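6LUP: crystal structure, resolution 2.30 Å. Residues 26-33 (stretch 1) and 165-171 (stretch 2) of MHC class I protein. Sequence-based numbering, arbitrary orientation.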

# COMPACT_ATOMS: atom_id res chain seq x y z
N TYR A 26 9.54 -1.67 -1.37
CA TYR A 26 9.17 -0.49 -2.15
C TYR A 26 10.33 0.47 -2.33
O TYR A 26 11.04 0.78 -1.38
N VAL A 27 10.51 0.94 -3.56
CA VAL A 27 11.26 2.16 -3.82
C VAL A 27 10.20 3.24 -4.06
O VAL A 27 9.39 3.12 -4.97
N ASP A 28 10.21 4.27 -3.22
CA ASP A 28 9.15 5.29 -3.24
C ASP A 28 7.80 4.59 -3.13
O ASP A 28 7.58 3.81 -2.20
N ASP A 29 6.90 4.83 -4.08
CA ASP A 29 5.58 4.20 -4.08
C ASP A 29 5.50 2.93 -4.91
O ASP A 29 4.43 2.33 -5.02
N GLN A 30 6.61 2.51 -5.49
CA GLN A 30 6.60 1.38 -6.41
C GLN A 30 7.11 0.10 -5.74
O GLN A 30 8.25 0.05 -5.26
N GLN A 31 6.27 -0.93 -5.72
CA GLN A 31 6.69 -2.23 -5.22
C GLN A 31 7.66 -2.87 -6.21
O GLN A 31 7.39 -2.89 -7.41
N PHE A 32 8.77 -3.39 -5.71
CA PHE A 32 9.78 -3.96 -6.61
C PHE A 32 10.18 -5.40 -6.28
O PHE A 32 10.66 -6.12 -7.15
N VAL A 33 9.97 -5.81 -5.03
CA VAL A 33 10.25 -7.19 -4.61
C VAL A 33 9.12 -7.76 -3.76
O VAL A 33 8.30 -7.02 -3.19
N TRP A 165 21.96 1.34 -1.35
CA TRP A 165 21.20 0.54 -2.31
C TRP A 165 20.03 1.33 -2.92
O TRP A 165 19.73 1.16 -4.11
N LEU A 166 19.40 2.19 -2.13
CA LEU A 166 18.37 3.08 -2.65
C LEU A 166 18.94 3.90 -3.81
O LEU A 166 18.29 4.03 -4.85
N GLN A 167 20.15 4.41 -3.63
CA GLN A 167 20.83 5.18 -4.67
C GLN A 167 21.12 4.37 -5.93
O GLN A 167 21.07 4.89 -7.04
N LYS A 168 21.42 3.08 -5.74
CA LYS A 168 21.64 2.18 -6.85
C LYS A 168 20.33 1.92 -7.58
O LYS A 168 20.27 1.96 -8.81
N TYR A 169 19.27 1.67 -6.81
CA TYR A 169 17.94 1.45 -7.36
C TYR A 169 17.45 2.64 -8.18
O TYR A 169 16.91 2.46 -9.27
N LEU A 170 17.66 3.84 -7.66
CA LEU A 170 17.28 5.07 -8.36
C LEU A 170 18.00 5.24 -9.70
O LEU A 170 17.42 5.77 -10.65
N LYS A 171 19.25 4.79 -9.79
CA LYS A 171 19.96 4.78 -11.05
C LYS A 171 19.41 3.70 -11.99
O LYS A 171 19.04 3.98 -13.12

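The contact between this β-hairpin and this helix is held by side chains alone, with no hydrogen bond crossing it, and one small residue at the mouth of a tight turn does most of the work on the hairpin side. Val-27 gives up 62 Å² to the helix, more than any other residue here, and touches three helical side chains, although it is only a valine.

Its position is well defined. Val-27 opens a type II' turn that ends at Gln-30, and the two residues are tied by a pair of backbone hydrogen bonds, Val-27 N to Gln-30 O at 3.0 Å and Gln-30 N to Val-27 O at 2.9 Å. From this backbone the CA-to-CB bond points toward the helix, and the t rotamer (chi1 177°) spreads both methyls over it. Val-27 CG1 meets Leu-166 CD1 at 3.9 Å and, more loosely, Leu-170 CD2 at 4.4 Å; Val-27 CG2 lies 3.9 Å from Tyr-169 CD2.

The helix answers with Leu-166, Tyr-169 and Leu-170, a spacing of three and four that brings them to one side of a helical turn. Only Tyr-169 points its CA-to-CB bond toward the hairpin. Leu-166 (chi1 t, chi2 p) and Leu-170 (chi1 m, chi2 t) both leave the backbone sideways, and their rotamers bring the ends of the chains nearer to the hairpin. The backbone bond from Leu-170 N to Leu-166 O, 2.9 Å, spans the two leucines one turn apart.

Phe-32 is the second inward-pointing residue of the hairpin. Its p rotamer (chi1 77°) carries the ring to Tyr-169, itself in m, where Phe-32 CZ comes within 3.7 Å of Tyr-169 CE2. The ring centroids are 4.9 Å apart and the planes meet at 56°, an oblique pairing in which Phe-32 lies over one face of the tyrosine. Tyr-169 thus serves both Phe-32 and Val-27 with its carbon ring, while its hydroxyl is hydrogen-bonded elsewhere in the structure.

Asp-28 marks the polar margin. Its side chain starts sideways, in m, and ends with Asp-28 OD2 4.2 Å from Leu-170 CD2, a contact with a methyl rather than a polar pairing; both carboxylate oxygens find hydrogen bonds elsewhere. Gln-31, out of reach of the helix, bonds within its own strand, NE2 to Val-33 O at 3.0 Å. The rule to read here is economy: 217 Å² of buried surface, counted over both sides, is shared by six residues, with Asp-28 contributing the least.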

# COMPACT_ATOMS: atom_id res chain seq x y z
CB TYR A 26 8.06 0.29 -1.45
CG TYR A 26 6.69 -0.32 -1.54
CD1 TYR A 26 6.27 -1.28 -0.62
CD2 TYR A 26 5.79 0.08 -2.53
CE1 TYR A 26 5.00 -1.84 -0.70
CE2 TYR A 26 4.52 -0.47 -2.62
CZ TYR A 26 4.13 -1.43 -1.70
OH TYR A 26 2.87 -1.98 -1.78
CB VAL A 27 12.18 2.03 -5.05
CG1 VAL A 27 12.86 3.36 -5.32
CG2 VAL A 27 13.21 0.93 -4.84
CB ASP A 28 9.24 6.17 -4.49
CG ASP A 28 10.52 7.00 -4.54
OD1 ASP A 28 10.92 7.55 -3.49
OD2 ASP A 28 11.12 7.11 -5.63
CB ASP A 29 4.52 5.18 -4.59
CG ASP A 29 4.03 6.13 -3.52
OD1 ASP A 29 4.51 6.07 -2.37
OD2 ASP A 29 3.14 6.93 -3.85
CB GLN A 30 7.42 1.72 -7.66
CG GLN A 30 7.68 0.55 -8.60
CD GLN A 30 8.43 0.98 -9.84
OE1 GLN A 30 7.93 1.78 -10.64
NE2 GLN A 30 9.63 0.45 -10.03
CB GLN A 31 5.50 -3.16 -4.99
CG GLN A 31 5.83 -4.30 -4.04
CD GLN A 31 4.90 -5.48 -4.17
OE1 GLN A 31 3.70 -5.32 -4.35
NE2 GLN A 31 5.45 -6.69 -4.08
CB PHE A 32 11.01 -3.03 -6.73
CG PHE A 32 11.94 -3.07 -5.54
CD1 PHE A 32 11.57 -2.49 -4.33
CD2 PHE A 32 13.20 -3.65 -5.65
CE1 PHE A 32 12.43 -2.51 -3.24
CE2 PHE A 32 14.07 -3.67 -4.57
CZ PHE A 32 13.69 -3.10 -3.36
CB VAL A 33 11.61 -7.36 -3.89
CG1 VAL A 33 12.77 -7.18 -4.87
CG2 VAL A 33 11.76 -6.41 -2.70
CB TRP A 165 20.71 -0.76 -1.68
CG TRP A 165 21.81 -1.76 -1.55
CD1 TRP A 165 22.74 -1.84 -0.54
CD2 TRP A 165 22.14 -2.81 -2.47
NE1 TRP A 165 23.61 -2.87 -0.78
CE2 TRP A 165 23.27 -3.48 -1.96
CE3 TRP A 165 21.58 -3.24 -3.68
CZ2 TRP A 165 23.85 -4.58 -2.61
CZ3 TRP A 165 22.16 -4.33 -4.33
CH2 TRP A 165 23.28 -4.99 -3.79
CB LEU A 166 17.78 3.99 -1.56
CG LEU A 166 16.76 5.05 -2.02
CD1 LEU A 166 15.55 4.44 -2.72
CD2 LEU A 166 16.32 5.93 -0.86
CB GLN A 167 22.10 5.82 -4.12
CG GLN A 167 21.83 7.16 -3.45
CD GLN A 167 22.96 7.63 -2.56
OE1 GLN A 167 23.93 6.91 -2.33
NE2 GLN A 167 22.84 8.85 -2.05
CB LYS A 168 22.24 0.86 -6.36
CG LYS A 168 22.63 -0.10 -7.48
CD LYS A 168 22.84 -1.51 -6.95
CE LYS A 168 23.39 -2.40 -8.04
NZ LYS A 168 23.53 -3.80 -7.57
CB TYR A 169 16.93 1.13 -6.25
CG TYR A 169 17.19 -0.16 -5.50
CD1 TYR A 169 17.78 -1.26 -6.13
CD2 TYR A 169 16.80 -0.30 -4.17
CE1 TYR A 169 18.00 -2.44 -5.44
CE2 TYR A 169 17.02 -1.48 -3.47
CZ TYR A 169 17.62 -2.55 -4.11
OH TYR A 169 17.83 -3.72 -3.42
CB LEU A 170 17.50 6.30 -7.48
CG LEU A 170 16.54 6.46 -6.29
CD1 LEU A 170 17.08 7.47 -5.30
CD2 LEU A 170 15.14 6.85 -6.73
CB LYS A 171 21.47 4.61 -10.82
CG LYS A 171 22.28 4.33 -12.08
CD LYS A 171 23.57 3.58 -11.72
CE LYS A 171 24.10 2.77 -12.90
NZ LYS A 171 25.08 1.74 -12.46